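PDB 2JDJ: RedY-like protein, which probably takes part in the biosynthesis of the red pigment prodigiosin, as a small dimeric protein of the dimeric alpha/beta-barrel superfamily. Local coordinates for residues P32-R44 with V56-D70. Residues are numbered along the deposited sequence; the frame is centred on the assembly and turned at random.
Sequences PDLPSVVRFDVHR and VEVIKITDRAAFDAD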
loop_
_atom_site.group_PDB
_atom_site.type_symbol
_atom_site.label_atom_id
_atom_site.label_comp_id
_atom_site.label_asym_id
_atom_site.label_seq_id
_atom_site.Cartn_x
_atom_site.Cartn_y
_atom_site.Cartn_z
ATOM N N PRO A 32 9.588 -15.316 4.717
ATOM C CA PRO A 32 9.638 -16.640 4.092
ATOM C C PRO A 32 8.893 -17.730 4.881
ATOM O O PRO A 32 8.499 -18.726 4.286
ATOM C CB PRO A 32 11.144 -16.950 4.048
ATOM C CG PRO A 32 11.811 -15.630 4.062
ATOM C CD PRO A 32 10.947 -14.783 4.946
ATOM N N ASP A 33 8.710 -17.542 6.190
ATOM C CA ASP A 33 8.037 -18.529 7.048
ATOM C C ASP A 33 6.528 -18.314 7.137
ATOM O O ASP A 33 5.834 -19.058 7.831
ATOM C CB ASP A 33 8.611 -18.511 8.471
ATOM C CG ASP A 33 10.039 -19.032 8.546
ATOM O OD1 ASP A 33 10.514 -19.639 7.561
ATOM O OD2 ASP A 33 10.688 -18.830 9.609
ATOM N N LEU A 34 6.026 -17.291 6.454
ATOM C CA LEU A 34 4.593 -17.011 6.421
ATOM C C LEU A 34 4.113 -17.247 4.999
ATOM O O LEU A 34 4.238 -16.371 4.145
ATOM C CB LEU A 34 4.310 -15.581 6.881
ATOM C CG LEU A 34 4.844 -15.155 8.252
ATOM C CD1 LEU A 34 4.696 -13.636 8.443
ATOM C CD2 LEU A 34 4.176 -15.913 9.398
ATOM N N PRO A 35 3.587 -18.457 4.725
ATOM C CA PRO A 35 3.263 -18.860 3.356
ATOM C C PRO A 35 2.279 -17.941 2.621
ATOM O O PRO A 35 2.363 -17.838 1.408
ATOM C CB PRO A 35 2.661 -20.268 3.523
ATOM C CG PRO A 35 3.104 -20.728 4.864
ATOM C CD PRO A 35 3.297 -19.515 5.709
ATOM N N SER A 36 1.357 -17.288 3.339
ATOM C CA SER A 36 0.380 -16.377 2.699
ATOM C C SER A 36 0.938 -15.040 2.223
ATOM O O SER A 36 0.300 -14.351 1.422
ATOM C CB SER A 36 -0.777 -16.091 3.638
ATOM O OG SER A 36 -0.337 -15.343 4.748
ATOM N N VAL A 37 2.122 -14.668 2.712
ATOM C CA VAL A 37 2.710 -13.372 2.352
ATOM C C VAL A 37 3.438 -13.447 1.013
ATOM O O VAL A 37 4.444 -14.148 0.872
ATOM C CB VAL A 37 3.650 -12.829 3.454
ATOM C CG1 VAL A 37 4.169 -11.435 3.084
ATOM C CG2 VAL A 37 2.926 -12.783 4.790
ATOM N N VAL A 38 2.914 -12.717 0.033
ATOM C CA VAL A 38 3.491 -12.638 -1.304
ATOM C C VAL A 38 4.480 -11.466 -1.424
ATOM O O VAL A 38 5.524 -11.572 -2.093
ATOM C CB VAL A 38 2.366 -12.497 -2.367
ATOM C CG1 VAL A 38 2.948 -12.349 -3.773
ATOM C CG2 VAL A 38 1.400 -13.692 -2.285
ATOM N N ARG A 39 4.132 -10.341 -0.803
ATOM C CA ARG A 39 4.999 -9.156 -0.770
ATOM C C ARG A 39 4.753 -8.457 0.550
ATOM O O ARG A 39 3.622 -8.447 1.061
ATOM C CB ARG A 39 4.673 -8.170 -1.878
ATOM C CG ARG A 39 4.808 -8.680 -3.282
ATOM C CD ARG A 39 4.626 -7.558 -4.269
ATOM N NE ARG A 39 5.787 -6.677 -4.313
ATOM C CZ ARG A 39 6.884 -6.935 -5.033
ATOM N NH1 ARG A 39 7.891 -6.077 -5.036
ATOM N NH2 ARG A 39 6.964 -8.045 -5.768
ATOM N N PHE A 40 5.813 -7.886 1.106
ATOM C CA PHE A 40 5.715 -7.105 2.326
ATOM C C PHE A 40 6.769 -6.028 2.300
ATOM O O PHE A 40 7.919 -6.294 1.957
ATOM C CB PHE A 40 5.902 -7.986 3.545
ATOM C CG PHE A 40 5.901 -7.238 4.831
ATOM C CD1 PHE A 40 4.736 -6.629 5.299
ATOM C CD2 PHE A 40 7.070 -7.125 5.578
ATOM C CE1 PHE A 40 4.731 -5.945 6.488
ATOM C CE2 PHE A 40 7.080 -6.431 6.784
ATOM C CZ PHE A 40 5.908 -5.841 7.237
ATOM N N ASP A 41 6.368 -4.805 2.638
ATOM C CA ASP A 41 7.306 -3.692 2.743
ATOM C C ASP A 41 6.789 -2.603 3.673
ATOM O O ASP A 41 5.582 -2.432 3.817
ATOM C CB ASP A 41 7.711 -3.135 1.378
ATOM C CG ASP A 41 6.579 -3.121 0.360
ATOM O OD1 ASP A 41 6.569 -3.998 -0.547
ATOM O OD2 ASP A 41 5.719 -2.207 0.440
ATOM N N VAL A 42 7.724 -1.898 4.310
ATOM C CA VAL A 42 7.410 -0.865 5.292
ATOM C C VAL A 42 8.001 0.458 4.805
ATOM O O VAL A 42 9.040 0.453 4.135
ATOM C CB VAL A 42 7.946 -1.247 6.693
ATOM C CG1 VAL A 42 7.668 -0.149 7.701
ATOM C CG2 VAL A 42 7.287 -2.562 7.165
ATOM N N HIS A 43 7.332 1.573 5.135
ATOM C CA HIS A 43 7.673 2.882 4.596
ATOM C C HIS A 43 7.578 3.940 5.651
ATOM O O HIS A 43 6.583 3.980 6.380
ATOM C CB HIS A 43 6.734 3.227 3.437
ATOM C CG HIS A 43 6.560 2.090 2.495
ATOM N ND1 HIS A 43 7.392 1.886 1.416
ATOM C CD2 HIS A 43 5.712 1.034 2.526
ATOM C CE1 HIS A 43 7.046 0.769 0.802
ATOM N NE2 HIS A 43 6.023 0.239 1.449
ATOM N N ARG A 44 8.612 4.789 5.716
ATOM C CA ARG A 44 8.726 5.834 6.734
ATOM C C ARG A 44 7.981 7.056 6.257
ATOM O O ARG A 44 8.435 7.723 5.340
ATOM C CB ARG A 44 10.195 6.221 6.935
ATOM C CG ARG A 44 10.457 7.206 8.104
ATOM C CD ARG A 44 11.948 7.647 8.124
ATOM N NE ARG A 44 12.855 6.515 7.921
ATOM C CZ ARG A 44 13.489 6.242 6.780
ATOM N NH1 ARG A 44 14.276 5.186 6.713
ATOM N NH2 ARG A 44 13.329 7.006 5.703
ATOM N N VAL A 56 4.029 3.210 7.362
ATOM C CA VAL A 56 2.972 2.508 6.687
ATOM C C VAL A 56 3.539 1.163 6.245
ATOM O O VAL A 56 4.642 1.115 5.694
ATOM C CB VAL A 56 2.509 3.264 5.408
ATOM C CG1 VAL A 56 1.398 2.474 4.752
ATOM C CG2 VAL A 56 2.030 4.674 5.743
ATOM N N GLU A 57 2.803 0.083 6.476
ATOM C CA GLU A 57 3.217 -1.195 5.907
ATOM C C GLU A 57 2.181 -1.673 4.891
ATOM O O GLU A 57 0.985 -1.433 5.066
ATOM C CB GLU A 57 3.505 -2.234 6.995
ATOM C CG GLU A 57 2.290 -2.879 7.649
ATOM C CD GLU A 57 2.645 -3.746 8.875
ATOM O OE1 GLU A 57 3.840 -4.004 9.155
ATOM O OE2 GLU A 57 1.707 -4.168 9.576
ATOM N N VAL A 58 2.676 -2.317 3.832
ATOM C CA VAL A 58 1.874 -2.846 2.746
ATOM C C VAL A 58 2.094 -4.364 2.687
ATOM O O VAL A 58 3.215 -4.835 2.460
ATOM C CB VAL A 58 2.237 -2.181 1.384
ATOM C CG1 VAL A 58 1.284 -2.657 0.266
ATOM C CG2 VAL A 58 2.189 -0.643 1.504
ATOM N N ILE A 59 1.031 -5.129 2.929
ATOM C CA ILE A 59 1.133 -6.583 2.915
ATOM C C ILE A 59 0.276 -7.116 1.783
ATOM O O ILE A 59 -0.955 -6.956 1.802
ATOM C CB ILE A 59 0.620 -7.241 4.222
ATOM C CG1 ILE A 59 1.055 -6.458 5.464
ATOM C CG2 ILE A 59 1.058 -8.701 4.270
ATOM C CD1 ILE A 59 0.283 -6.821 6.715
ATOM N N LYS A 60 0.921 -7.728 0.799
ATOM C CA LYS A 60 0.212 -8.396 -0.292
ATOM C C LYS A 60 0.117 -9.887 0.048
ATOM O O LYS A 60 1.139 -10.533 0.328
ATOM C CB LYS A 60 0.920 -8.162 -1.636
ATOM C CG LYS A 60 0.188 -8.761 -2.829
ATOM C CD LYS A 60 0.835 -8.415 -4.179
ATOM C CE LYS A 60 0.083 -7.294 -4.900
ATOM N NZ LYS A 60 0.541 -7.104 -6.299
ATOM N N ILE A 61 -1.114 -10.414 0.051
ATOM C CA ILE A 61 -1.380 -11.806 0.448
ATOM C C ILE A 61 -2.194 -12.567 -0.590
ATOM O O ILE A 61 -2.941 -11.969 -1.384
ATOM C CB ILE A 61 -2.123 -11.911 1.805
ATOM C CG1 ILE A 61 -3.406 -11.064 1.787
ATOM C CG2 ILE A 61 -1.196 -11.542 3.000
ATOM C CD1 ILE A 61 -4.240 -11.157 3.073
ATOM N N THR A 62 -2.048 -13.888 -0.569
ATOM C CA THR A 62 -2.737 -14.779 -1.497
ATOM C C THR A 62 -4.238 -14.633 -1.305
ATOM O O THR A 62 -4.979 -14.340 -2.255
ATOM C CB THR A 62 -2.309 -16.240 -1.273
ATOM O OG1 THR A 62 -2.392 -16.551 0.130
ATOM C CG2 THR A 62 -0.869 -16.436 -1.748
ATOM N N ASP A 63 -4.669 -14.815 -0.067
ATOM C CA ASP A 63 -6.031 -14.485 0.345
ATOM C C ASP A 63 -6.051 -14.325 1.849
ATOM O O ASP A 63 -5.158 -14.832 2.552
ATOM C CB ASP A 63 -7.028 -15.562 -0.080
ATOM C CG ASP A 63 -6.655 -16.923 0.443
ATOM O OD1 ASP A 63 -6.925 -17.186 1.626
ATOM O OD2 ASP A 63 -6.071 -17.724 -0.329
ATOM N N ARG A 64 -7.075 -13.623 2.328
ATOM C CA ARG A 64 -7.236 -13.303 3.748
ATOM C C ARG A 64 -7.309 -14.542 4.618
ATOM O O ARG A 64 -6.852 -14.543 5.768
ATOM C CB ARG A 64 -8.496 -12.443 3.966
ATOM C CG ARG A 64 -8.579 -11.780 5.330
ATOM C CD ARG A 64 -7.337 -10.955 5.622
ATOM N NE ARG A 64 -7.649 -9.653 6.216
ATOM C CZ ARG A 64 -7.513 -9.356 7.502
ATOM N NH1 ARG A 64 -7.069 -10.260 8.370
ATOM N NH2 ARG A 64 -7.814 -8.134 7.918
ATOM N N ALA A 65 -7.906 -15.595 4.068
ATOM C CA ALA A 65 -8.019 -16.869 4.775
ATOM C C ALA A 65 -6.627 -17.433 5.128
ATOM O O ALA A 65 -6.366 -17.826 6.278
ATOM C CB ALA A 65 -8.830 -17.861 3.928
ATOM N N ALA A 66 -5.740 -17.459 4.134
ATOM C CA ALA A 66 -4.367 -17.952 4.325
ATOM C C ALA A 66 -3.602 -17.083 5.337
ATOM O O ALA A 66 -2.930 -17.601 6.222
ATOM C CB ALA A 66 -3.632 -18.008 2.992
ATOM N N PHE A 67 -3.729 -15.759 5.212
ATOM C CA PHE A 67 -3.081 -14.827 6.161
ATOM C C PHE A 67 -3.544 -15.023 7.602
ATOM O O PHE A 67 -2.735 -15.044 8.523
ATOM C CB PHE A 67 -3.253 -13.371 5.732
ATOM C CG PHE A 67 -2.466 -12.392 6.578
ATOM C CD1 PHE A 67 -1.075 -12.428 6.597
ATOM C CD2 PHE A 67 -3.120 -11.443 7.362
ATOM C CE1 PHE A 67 -0.335 -11.527 7.383
ATOM C CE2 PHE A 67 -2.396 -10.538 8.150
ATOM C CZ PHE A 67 -0.998 -10.582 8.160
ATOM N N ASP A 68 -4.851 -15.185 7.786
ATOM C CA ASP A 68 -5.423 -15.411 9.105
ATOM C C ASP A 68 -4.841 -16.635 9.815
ATOM O O ASP A 68 -4.579 -16.592 11.021
ATOM C CB ASP A 68 -6.947 -15.512 9.004
ATOM C CG ASP A 68 -7.610 -14.153 8.846
ATOM O OD1 ASP A 68 -6.904 -13.141 8.597
ATOM O OD2 ASP A 68 -8.847 -14.092 8.972
ATOM N N ALA A 69 -4.644 -17.717 9.061
ATOM C CA ALA A 69 -3.974 -18.913 9.572
ATOM C C ALA A 69 -2.528 -18.606 9.982
ATOM O O ALA A 69 -2.088 -19.001 11.069
ATOM C CB ALA A 69 -4.018 -20.036 8.527
ATOM N N ASP A 70 -1.805 -17.884 9.117
ATOM C CA ASP A 70 -0.421 -17.496 9.397
ATOM C C ASP A 70 -0.316 -16.675 10.665
ATOM O O ASP A 70 0.693 -16.749 11.354
ATOM C CB ASP A 70 0.189 -16.711 8.239
ATOM C CG ASP A 70 0.583 -17.597 7.070
ATOM O OD1 ASP A 70 0.564 -18.837 7.226
ATOM O OD2 ASP A 70 0.903 -17.054 5.992
HETATM O O HOH W 1 3.871 -5.135 -0.596
#
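A classic beta bulge interrupts the antiparallel hairpin of strands 37-44 and 55-61 where Val38 and Arg39 both face Lys60, whose O accepts from Val38 N (2.8 Å) and Arg39 N (3.2 Å). Beyond it, regular pairing carries the strands to His43 and Val56. On one face the Phe40 ring lies beside Ile59, CD1 to CG1 3.7 Å, while Glu57 OE1 reaches the ring edge at CZ and CE1, planes 65° apart; Glu57 OE2 is hydrogen-bonded to His6 ND1. On the other face His43 NE2 donates to Asp41 OD2 (2.7 Å), which sits in the imidazole plane and is met on its anti side, tilted 23° out of the carboxylate plane. A water bridges Asp41 OD1 and Val58 O, giving the carboxylate a second hold. At the far end, the Leu34-Val37 turn docks on helix 64-71: Ser36 N donates to the syn lone pair of Asp70 OD2 at 2.7 Å, and Ser36 OG lies unusually close to the same oxygen, a contact too short to weigh heavily. Strand 2-10 flanks 55-61 on its other edge, helix 16-30 packs on Phe40 and Val42, and strand 37-44 pairs with a strand of the second subunit, continuing the sheet across the dimer.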